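Local structure of TarM (Staphylococcus aureus subsp. aureus 21178, 4X7R) at residues L288-L291 / N292-V296; R332-L335 / L336-A340; L440-N443 / H444-N447; K469-E472 / N473-K477. The protein is a glycosyltransferase of the GT-B fold, built around two Rossmann-like domains facing a cleft in which uridine-5'-diphosphate is bound. The protein carries 1 engineered substitution. All coordinates share one frame; numbering follows the deposited sequence.

Contact 1. Residues L288-L291 / N292-V296; sequences LDIL and NQFDV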
loop_
_atom_site.group_PDB
_atom_site.type_symbol
_atom_site.label_atom_id
_atom_site.label_comp_id
_atom_site.label_asym_id
_atom_site.label_seq_id
_atom_site.Cartn_x
_atom_site.Cartn_y
_atom_site.Cartn_z
ATOM N N LEU A 288 -22.556 1.511 12.214
ATOM C CA LEU A 288 -23.345 1.818 13.409
ATOM C C LEU A 288 -22.510 2.536 14.465
ATOM O O LEU A 288 -22.985 3.511 15.064
ATOM C CB LEU A 288 -23.990 0.533 13.991
ATOM C CG LEU A 288 -24.968 -0.194 13.038
ATOM C CD1 LEU A 288 -25.322 -1.566 13.561
ATOM C CD2 LEU A 288 -26.225 0.616 12.824
ATOM N N ASP A 289 -21.256 2.086 14.679
ATOM C CA ASP A 289 -20.350 2.733 15.644
ATOM C C ASP A 289 -20.093 4.173 15.237
ATOM O O ASP A 289 -20.173 5.063 16.066
ATOM C CB ASP A 289 -19.011 1.972 15.762
ATOM C CG ASP A 289 -19.135 0.645 16.472
ATOM O OD1 ASP A 289 -20.158 0.431 17.149
ATOM O OD2 ASP A 289 -18.186 -0.149 16.403
ATOM N N ILE A 290 -19.887 4.408 13.946
ATOM C CA ILE A 290 -19.635 5.763 13.440
ATOM C C ILE A 290 -20.858 6.665 13.639
ATOM O O ILE A 290 -20.718 7.796 14.096
ATOM C CB ILE A 290 -19.138 5.714 11.966
ATOM C CG1 ILE A 290 -17.675 5.203 11.907
ATOM C CG2 ILE A 290 -19.292 7.091 11.275
ATOM C CD1 ILE A 290 -17.137 4.928 10.513
ATOM N N LEU A 291 -22.035 6.165 13.271
ATOM C CA LEU A 291 -23.300 6.893 13.377
ATOM C C LEU A 291 -23.625 7.259 14.829
ATOM O O LEU A 291 -24.152 8.339 15.069
ATOM C CB LEU A 291 -24.464 6.105 12.722
ATOM C CG LEU A 291 -24.429 5.958 11.191
ATOM C CD1 LEU A 291 -25.575 5.069 10.726
ATOM C CD2 LEU A 291 -24.483 7.298 10.492
ATOM N N ASN A 292 -23.287 6.378 15.783
ATOM C CA ASN A 292 -23.522 6.620 17.204
ATOM C C ASN A 292 -22.604 7.665 17.779
ATOM O O ASN A 292 -23.079 8.492 18.555
ATOM C CB ASN A 292 -23.492 5.326 18.021
ATOM C CG ASN A 292 -24.571 4.348 17.640
ATOM O OD1 ASN A 292 -25.652 4.731 17.192
ATOM N ND2 ASN A 292 -24.297 3.043 17.777
ATOM N N GLN A 293 -21.316 7.664 17.344
ATOM C CA GLN A 293 -20.217 8.543 17.755
ATOM C C GLN A 293 -20.158 9.912 17.059
ATOM O O GLN A 293 -19.606 10.841 17.653
ATOM C CB GLN A 293 -18.871 7.843 17.468
ATOM C CG GLN A 293 -18.414 6.792 18.487
ATOM C CD GLN A 293 -17.473 5.717 17.930
ATOM O OE1 GLN A 293 -17.284 5.533 16.690
ATOM N NE2 GLN A 293 -16.896 4.941 18.859
ATOM N N PHE A 294 -20.593 10.020 15.773
ATOM C CA PHE A 294 -20.469 11.251 14.963
ATOM C C PHE A 294 -21.805 11.845 14.489
ATOM O O PHE A 294 -22.779 11.108 14.300
ATOM C CB PHE A 294 -19.544 10.987 13.753
ATOM C CG PHE A 294 -18.109 10.658 14.114
ATOM C CD1 PHE A 294 -17.713 9.338 14.346
ATOM C CD2 PHE A 294 -17.148 11.665 14.208
ATOM C CE1 PHE A 294 -16.393 9.032 14.697
ATOM C CE2 PHE A 294 -15.820 11.360 14.554
ATOM C CZ PHE A 294 -15.450 10.046 14.796
ATOM N N ASP A 295 -21.838 13.179 14.269
ATOM C CA ASP A 295 -23.026 13.894 13.765
ATOM C C ASP A 295 -23.021 13.939 12.210
ATOM O O ASP A 295 -22.895 15.025 11.613
ATOM C CB ASP A 295 -23.139 15.323 14.365
ATOM C CG ASP A 295 -24.434 16.064 14.014
ATOM O OD1 ASP A 295 -25.446 15.389 13.713
ATOM O OD2 ASP A 295 -24.428 17.318 14.028
ATOM N N VAL A 296 -23.124 12.742 11.570
ATOM C CA VAL A 296 -23.133 12.549 10.110
ATOM C C VAL A 296 -24.125 11.452 9.723
ATOM O O VAL A 296 -24.421 10.596 10.544
ATOM C CB VAL A 296 -21.728 12.290 9.496
ATOM C CG1 VAL A 296 -20.900 13.564 9.443
ATOM C CG2 VAL A 296 -20.980 11.153 10.203
HETATM O O HOH W 1 -25.600 9.670 13.115
#
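Ile290 and Phe294 meet at the end of helix 284-293, the helical arm of a beta-alpha-beta unit that leads from strand 278-281 to strand 299-301 in a Rossmann-like domain. Three backbone bonds finish the turn: Asn292 N to Leu288 O, Gln293 N to Asp289 O, and Phe294 N to Ile290 O at 2.8 Å, the last from the residue at which helical phi/psi ends. The apolar contact is slight. Ile290 (chi1 -73°) sets its CG2 branch trans to the backbone N, where it comes within 4.1 Å of Phe294 CD1, while Ile290 O lies at the ring's edge, 3.4 Å from that same CD1. Both side chains also rest on Ile270 of helix 264-271. The polar ends find partners beyond the two segments: Asp289 OD2 forms a salt bridge with Lys425 and a hydrogen bond with Tyr426, and the Gln293 amide is held at OE1 by His252 and at NE2 by His253. Past the helix, an inverse gamma turn centred on Asp295 redirects the chain. A water lies 2.8 Å from Leu291 O and 3.0 Å from Val296 O, placed to bond to either, though perhaps not to both at once. Close by, Leu291 CD2 sits 3.3 Å from Val296 O.

Contact 2. Residues R332-L335 / L336-A340; sequences RIDL and LIEVA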
loop_
_atom_site.group_PDB
_atom_site.type_symbol
_atom_site.label_atom_id
_atom_site.label_comp_id
_atom_site.label_asym_id
_atom_site.label_seq_id
_atom_site.Cartn_x
_atom_site.Cartn_y
_atom_site.Cartn_z
ATOM N N ARG A 332 -0.061 -8.002 15.375
ATOM C CA ARG A 332 0.383 -8.655 16.615
ATOM C C ARG A 332 0.977 -10.039 16.383
ATOM O O ARG A 332 0.545 -11.017 16.995
ATOM C CB ARG A 332 -0.730 -8.678 17.693
ATOM C CG ARG A 332 -1.095 -7.305 18.258
ATOM C CD ARG A 332 0.054 -6.530 18.917
ATOM N NE ARG A 332 0.694 -7.260 20.018
ATOM C CZ ARG A 332 0.279 -7.231 21.276
ATOM N NH1 ARG A 332 -0.796 -6.531 21.612
ATOM N NH2 ARG A 332 0.928 -7.914 22.210
ATOM N N ILE A 333 1.963 -10.115 15.465
ATOM C CA ILE A 333 2.675 -11.353 15.128
ATOM C C ILE A 333 3.473 -11.828 16.360
ATOM O O ILE A 333 3.715 -13.026 16.502
ATOM C CB ILE A 333 3.484 -11.218 13.802
ATOM C CG1 ILE A 333 2.534 -10.799 12.648
ATOM C CG2 ILE A 333 4.200 -12.532 13.436
ATOM C CD1 ILE A 333 3.133 -10.030 11.533
ATOM N N ASP A 334 3.764 -10.897 17.307
ATOM C CA ASP A 334 4.416 -11.202 18.592
ATOM C C ASP A 334 3.509 -12.123 19.392
ATOM O O ASP A 334 4.009 -13.063 19.997
ATOM C CB ASP A 334 4.761 -9.921 19.379
ATOM C CG ASP A 334 3.583 -9.024 19.731
ATOM O OD1 ASP A 334 2.946 -8.484 18.797
ATOM O OD2 ASP A 334 3.344 -8.806 20.939
ATOM N N LEU A 335 2.164 -11.904 19.320
ATOM C CA LEU A 335 1.168 -12.755 19.982
ATOM C C LEU A 335 1.066 -14.104 19.278
ATOM O O LEU A 335 0.864 -15.118 19.938
ATOM C CB LEU A 335 -0.211 -12.080 20.106
ATOM C CG LEU A 335 -0.358 -11.004 21.200
ATOM C CD1 LEU A 335 -1.747 -10.379 21.171
ATOM C CD2 LEU A 335 -0.116 -11.576 22.590
ATOM N N LEU A 336 1.276 -14.118 17.952
ATOM C CA LEU A 336 1.303 -15.335 17.142
ATOM C C LEU A 336 2.527 -16.192 17.532
ATOM O O LEU A 336 2.380 -17.410 17.660
ATOM C CB LEU A 336 1.287 -15.007 15.631
ATOM C CG LEU A 336 1.489 -16.175 14.652
ATOM C CD1 LEU A 336 0.460 -17.279 14.864
ATOM C CD2 LEU A 336 1.492 -15.697 13.225
ATOM N N ILE A 337 3.711 -15.554 17.748
ATOM C CA ILE A 337 4.927 -16.254 18.200
ATOM C C ILE A 337 4.690 -16.846 19.597
ATOM O O ILE A 337 5.054 -17.999 19.831
ATOM C CB ILE A 337 6.218 -15.387 18.122
ATOM C CG1 ILE A 337 6.468 -14.815 16.706
ATOM C CG2 ILE A 337 7.456 -16.141 18.646
ATOM C CD1 ILE A 337 6.464 -15.805 15.540
ATOM N N GLU A 338 4.023 -16.078 20.495
ATOM C CA GLU A 338 3.660 -16.533 21.847
ATOM C C GLU A 338 2.694 -17.710 21.774
ATOM O O GLU A 338 2.811 -18.637 22.574
ATOM C CB GLU A 338 3.060 -15.396 22.685
ATOM C CG GLU A 338 4.103 -14.433 23.233
ATOM C CD GLU A 338 3.570 -13.197 23.936
ATOM O OE1 GLU A 338 2.637 -13.325 24.763
ATOM O OE2 GLU A 338 4.113 -12.098 23.680
ATOM N N VAL A 339 1.770 -17.696 20.785
ATOM C CA VAL A 339 0.812 -18.785 20.558
ATOM C C VAL A 339 1.555 -20.017 20.021
ATOM O O VAL A 339 1.314 -21.125 20.508
ATOM C CB VAL A 339 -0.383 -18.355 19.657
ATOM C CG1 VAL A 339 -1.213 -19.560 19.222
ATOM C CG2 VAL A 339 -1.264 -17.349 20.384
ATOM N N ALA A 340 2.481 -19.803 19.050
ATOM C CA ALA A 340 3.314 -20.849 18.446
ATOM C C ALA A 340 4.077 -21.622 19.521
ATOM O O ALA A 340 4.037 -22.851 19.516
ATOM C CB ALA A 340 4.278 -20.242 17.444
#
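Leu336 holds its CG trans to the amide nitrogen (chi1 173°), and Ile333 (chi1 -57°) puts its CG2 branch in the same trans position. The two side chains therefore run side by side, pointing the same way, with Ile333 CG2 4.2 Å from Leu336 CD2, and both pack on Ile354 of strand 351-355. The frame is the first two turns of helix 333-346, in the beta-alpha-beta unit between strands 320-324 and 351-355. Ile337 N bonds to Ile333 O at 2.8 Å and Val339 N to Leu335 O at 2.9 Å, whereas the bond from Leu336 N to Arg332 O is weak. Arg332 is the N-cap residue, and its carbonyl oxygen also bonds to Thr399 OG1. Its side chain curls round to grip Asp334 side-on. NE reaches Asp334 OD1 at 2.8 Å, on the syn lone pair and in the guanidinium plane; NH2 meets Asp334 OD2 at 2.9 Å, also on the syn side but tilted from the carboxylate plane. This two-nitrogen grip fixes the rotation of the guanidinium, and Leu335 CD1 lies over the centre of one of its faces. Glu338 crosses Leu335, its OE1 3.9 Å from Leu335 CD2, and brings its OE2 to 4.4 Å from Asp334 OD2. Asp334, in the first turn, and Glu338, one turn on, thus bring their carboxylates close; the arginine paired with Asp334, and perhaps the helix N-terminus, would probably ease the repulsion and favour a charged Asp334.

Contact 3. Residues L440-N443 / H444-N447; sequences LIEN and HNIN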
loop_
_atom_site.group_PDB
_atom_site.type_symbol
_atom_site.label_atom_id
_atom_site.label_comp_id
_atom_site.label_asym_id
_atom_site.label_seq_id
_atom_site.Cartn_x
_atom_site.Cartn_y
_atom_site.Cartn_z
ATOM N N LEU A 440 -13.690 -18.205 16.678
ATOM C CA LEU A 440 -13.598 -16.818 17.134
ATOM C C LEU A 440 -13.089 -16.883 18.559
ATOM O O LEU A 440 -13.763 -17.430 19.446
ATOM C CB LEU A 440 -14.956 -16.102 17.088
ATOM C CG LEU A 440 -15.408 -15.625 15.718
ATOM C CD1 LEU A 440 -16.859 -15.171 15.761
ATOM C CD2 LEU A 440 -14.479 -14.521 15.171
ATOM N N ILE A 441 -11.866 -16.400 18.767
ATOM C CA ILE A 441 -11.208 -16.437 20.077
ATOM C C ILE A 441 -11.348 -15.099 20.790
ATOM O O ILE A 441 -11.180 -14.047 20.172
ATOM C CB ILE A 441 -9.712 -16.865 19.911
ATOM C CG1 ILE A 441 -9.550 -18.204 19.146
ATOM C CG2 ILE A 441 -8.913 -16.840 21.228
ATOM C CD1 ILE A 441 -10.349 -19.412 19.661
ATOM N N GLU A 442 -11.634 -15.144 22.096
ATOM C CA GLU A 442 -11.714 -13.963 22.945
ATOM C C GLU A 442 -10.366 -13.249 22.828
ATOM O O GLU A 442 -9.326 -13.901 22.947
ATOM C CB GLU A 442 -11.999 -14.381 24.395
ATOM C CG GLU A 442 -12.437 -13.239 25.293
ATOM C CD GLU A 442 -12.372 -13.523 26.781
ATOM O OE1 GLU A 442 -12.031 -14.665 27.170
ATOM O OE2 GLU A 442 -12.655 -12.588 27.563
ATOM N N ASN A 443 -10.387 -11.950 22.450
ATOM C CA ASN A 443 -9.195 -11.125 22.230
ATOM C C ASN A 443 -8.196 -11.204 23.388
ATOM O O ASN A 443 -8.593 -11.078 24.551
ATOM C CB ASN A 443 -9.576 -9.673 21.931
ATOM C CG ASN A 443 -8.405 -8.829 21.494
ATOM O OD1 ASN A 443 -7.469 -9.312 20.876
ATOM N ND2 ASN A 443 -8.425 -7.552 21.810
ATOM N N HIS A 444 -6.903 -11.442 23.044
ATOM C CA HIS A 444 -5.734 -11.616 23.928
ATOM C C HIS A 444 -5.590 -13.027 24.501
ATOM O O HIS A 444 -4.497 -13.375 24.949
ATOM C CB HIS A 444 -5.654 -10.558 25.048
ATOM C CG HIS A 444 -5.372 -9.174 24.557
ATOM N ND1 HIS A 444 -6.384 -8.224 24.436
ATOM C CD2 HIS A 444 -4.202 -8.624 24.151
ATOM C CE1 HIS A 444 -5.796 -7.132 23.969
ATOM N NE2 HIS A 444 -4.484 -7.322 23.779
ATOM N N ASN A 445 -6.677 -13.830 24.512
ATOM C CA ASN A 445 -6.676 -15.191 25.065
ATOM C C ASN A 445 -5.802 -16.156 24.232
ATOM O O ASN A 445 -6.321 -16.952 23.446
ATOM C CB ASN A 445 -8.113 -15.716 25.246
ATOM C CG ASN A 445 -8.247 -16.850 26.231
ATOM O OD1 ASN A 445 -7.294 -17.582 26.518
ATOM N ND2 ASN A 445 -9.464 -17.058 26.728
ATOM N N ILE A 446 -4.471 -16.074 24.428
ATOM C CA ILE A 446 -3.468 -16.892 23.736
ATOM C C ILE A 446 -3.578 -18.397 24.029
ATOM O O ILE A 446 -3.281 -19.200 23.149
ATOM C CB ILE A 446 -2.019 -16.328 23.866
ATOM C CG1 ILE A 446 -1.499 -16.348 25.332
ATOM C CG2 ILE A 446 -1.927 -14.925 23.241
ATOM C CD1 ILE A 446 0.031 -16.224 25.495
ATOM N N ASN A 447 -4.037 -18.770 25.246
ATOM C CA ASN A 447 -4.212 -20.164 25.660
ATOM C C ASN A 447 -5.373 -20.840 24.936
ATOM O O ASN A 447 -5.215 -21.967 24.461
ATOM C CB ASN A 447 -4.390 -20.282 27.177
ATOM C CG ASN A 447 -3.224 -19.778 27.992
ATOM O OD1 ASN A 447 -2.059 -19.805 27.567
ATOM N ND2 ASN A 447 -3.520 -19.331 29.204
#
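The His444 ring and the Asn443 amide lie side by side, pointing the same way, with their planes 34° apart. Asn443 OD1 stands over one face of the ring, offset toward the rim, and Asn443 ND2 comes 3.4 Å from His444 CE1. That nitrogen is already hydrogen-bonded to Gln401 OE1, which probably fixes the flip of the amide. The second pair of flat groups, the Glu442 carboxylate and the Asn445 amide, are inclined at 67° where the side chains pass, with Glu442 OE1 3.5 Å from Asn445 ND2. Both pairs decorate a type II beta turn from Glu442 to Asn445, closed by a hydrogen bond from Asn445 N to Glu442 O at 3.1 Å. His444 takes the third position with phi at 82°, the positive value this turn calls for there. Asn445 next centres an inverse gamma turn, whose bond from Ile446 N to His444 O is weak, and serves as N-cap: with CG trans to its own amide nitrogen, it presents OD1 to Asp448 N. At the base of the turn the Ile441 CG2 methyl lies against the carbonyl oxygen of Asn445, CG2 to O 3.4 Å. The whole is a tight link between strand 438-441 and helix 446-457. Ile441 is hydrogen-bonded through its backbone to Ala421 and Asp423, while its side chain touches Val420 and Phe422 of strand 419-422 and Met449 of the new helix; just after the turn, Ile446 touches Leu335, Val339 and Leu342 of helix 333-346.

Contact 4. Residues K469-E472 / N473-K477; sequences KARE and NIIEK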
loop_
_atom_site.group_PDB
_atom_site.type_symbol
_atom_site.label_atom_id
_atom_site.label_comp_id
_atom_site.label_asym_id
_atom_site.label_seq_id
_atom_site.Cartn_x
_atom_site.Cartn_y
_atom_site.Cartn_z
ATOM N N LYS A 469 -17.345 -25.442 4.795
ATOM C CA LYS A 469 -18.395 -24.524 5.243
ATOM C C LYS A 469 -17.924 -23.058 5.096
ATOM O O LYS A 469 -18.733 -22.188 4.769
ATOM C CB LYS A 469 -18.775 -24.817 6.705
ATOM C CG LYS A 469 -19.644 -26.058 6.907
ATOM C CD LYS A 469 -21.130 -25.696 6.870
ATOM C CE LYS A 469 -21.996 -26.833 6.378
ATOM N NZ LYS A 469 -23.333 -26.355 5.925
ATOM N N ALA A 470 -16.605 -22.799 5.314
ATOM C CA ALA A 470 -15.988 -21.469 5.204
ATOM C C ALA A 470 -16.134 -20.866 3.814
ATOM O O ALA A 470 -16.596 -19.727 3.707
ATOM C CB ALA A 470 -14.525 -21.510 5.629
ATOM N N ARG A 471 -15.794 -21.638 2.753
ATOM C CA ARG A 471 -15.893 -21.197 1.338
ATOM C C ARG A 471 -17.363 -20.933 0.986
ATOM O O ARG A 471 -17.682 -19.892 0.413
ATOM C CB ARG A 471 -15.229 -22.216 0.384
ATOM C CG ARG A 471 -15.835 -22.278 -1.020
ATOM C CD ARG A 471 -15.116 -23.230 -1.959
ATOM N NE ARG A 471 -13.969 -22.545 -2.529
ATOM C CZ ARG A 471 -13.931 -22.015 -3.744
ATOM N NH1 ARG A 471 -14.943 -22.189 -4.586
ATOM N NH2 ARG A 471 -12.863 -21.342 -4.141
ATOM N N GLU A 472 -18.247 -21.859 1.393
ATOM C CA GLU A 472 -19.692 -21.794 1.237
ATOM C C GLU A 472 -20.252 -20.500 1.846
ATOM O O GLU A 472 -21.091 -19.854 1.220
ATOM C CB GLU A 472 -20.309 -22.983 1.962
ATOM C CG GLU A 472 -21.205 -23.850 1.113
ATOM C CD GLU A 472 -21.616 -25.136 1.807
ATOM O OE1 GLU A 472 -22.280 -25.069 2.870
ATOM O OE2 GLU A 472 -21.268 -26.217 1.282
ATOM N N ASN A 473 -19.781 -20.123 3.066
ATOM C CA ASN A 473 -20.217 -18.913 3.766
ATOM C C ASN A 473 -19.779 -17.656 3.044
ATOM O O ASN A 473 -20.545 -16.701 2.994
ATOM C CB ASN A 473 -19.732 -18.887 5.224
ATOM C CG ASN A 473 -20.522 -17.916 6.087
ATOM O OD1 ASN A 473 -21.755 -17.861 6.052
ATOM N ND2 ASN A 473 -19.847 -17.130 6.887
ATOM N N ILE A 474 -18.562 -17.654 2.458
ATOM C CA ILE A 474 -18.052 -16.487 1.711
ATOM C C ILE A 474 -18.847 -16.290 0.424
ATOM O O ILE A 474 -19.279 -15.172 0.125
ATOM C CB ILE A 474 -16.500 -16.508 1.476
ATOM C CG1 ILE A 474 -15.698 -16.621 2.811
ATOM C CG2 ILE A 474 -16.027 -15.315 0.629
ATOM C CD1 ILE A 474 -16.041 -15.604 3.941
ATOM N N ILE A 475 -19.052 -17.387 -0.330
ATOM C CA ILE A 475 -19.806 -17.379 -1.592
ATOM C C ILE A 475 -21.201 -16.805 -1.322
ATOM O O ILE A 475 -21.610 -15.865 -1.985
ATOM C CB ILE A 475 -19.837 -18.804 -2.226
ATOM C CG1 ILE A 475 -18.465 -19.140 -2.846
ATOM C CG2 ILE A 475 -20.966 -18.948 -3.260
ATOM C CD1 ILE A 475 -18.273 -20.622 -3.232
ATOM N N GLU A 476 -21.870 -17.307 -0.292
ATOM C CA GLU A 476 -23.205 -16.860 0.038
ATOM C C GLU A 476 -23.337 -15.395 0.464
ATOM O O GLU A 476 -24.254 -14.711 0.006
ATOM C CB GLU A 476 -23.802 -17.774 1.085
ATOM C CG GLU A 476 -25.267 -17.518 1.278
ATOM C CD GLU A 476 -25.861 -18.302 2.430
ATOM O OE1 GLU A 476 -25.396 -19.439 2.685
ATOM O OE2 GLU A 476 -26.799 -17.776 3.074
ATOM N N LYS A 477 -22.437 -14.914 1.314
ATOM C CA LYS A 477 -22.583 -13.587 1.871
ATOM C C LYS A 477 -21.851 -12.446 1.188
ATOM O O LYS A 477 -22.136 -11.287 1.509
ATOM C CB LYS A 477 -22.322 -13.631 3.388
ATOM C CG LYS A 477 -23.297 -14.575 4.125
ATOM C CD LYS A 477 -23.004 -14.621 5.622
ATOM C CE LYS A 477 -24.114 -15.242 6.443
ATOM N NZ LYS A 477 -24.312 -16.677 6.118
#
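Lys469 to Lys477 form regular alpha helix, the C-terminal part of helix 460-477, in which each oxygen from Lys469 to Asn473 receives the amide four residues on; the bond from Ile475 N to Arg471 O, 3.0 Å, is nearly straight at 171°. Arg471 and Ile475 carry the side-chain contact. Ile475 CD1 lies 3.7 Å from Arg471 CG and 3.9 Å from Arg471 NH1, meeting both the aliphatic stem and the charged end. The arginine chain bends at chi3 (-83°), and its guanidinium bonds to backbone oxygens: NH2 to His309 O and NE to Ile414 O. Polar side chains also pair along the helix. Lys469 NZ makes a weak salt bridge to Glu472 OE1 at 3.5 Å, whereas Lys477 NZ donates to Asn473 OD1 at 2.8 Å, in the carbonyl plane. At the other end of the buried amide, Asn473 ND2 bonds weakly to Phe431 O. Toward helix 407-414, Ala470 touches Met413 and Ile474 packs on Ile410, Met413 and Ile414, so the two helices lie against each other, while Arg471 and Ile475 rest on Ile308 in a loop.

Overall arrangement
The contacts follow one another along the chain. Contact 1 ends a helix of the Rossmann-like domain built on the seven-stranded parallel sheet; contacts 2, 3 and 4 belong to the six-stranded one. Contacts 2 and 3 are immediate neighbours, with centres 12 Å apart: helix 446-457 starts against helix 333-346, with Val339 CG2 3.7 Å from Ile446 CB. Contact 4, on the next helix, lies about 10 Å from contact 3 by nearest atoms and does not touch it. Contact 1 stays about 13 Å or more from all the others by nearest atoms, yet it reaches the other domain through Asp289, a tie between the two Rossmann-like domains.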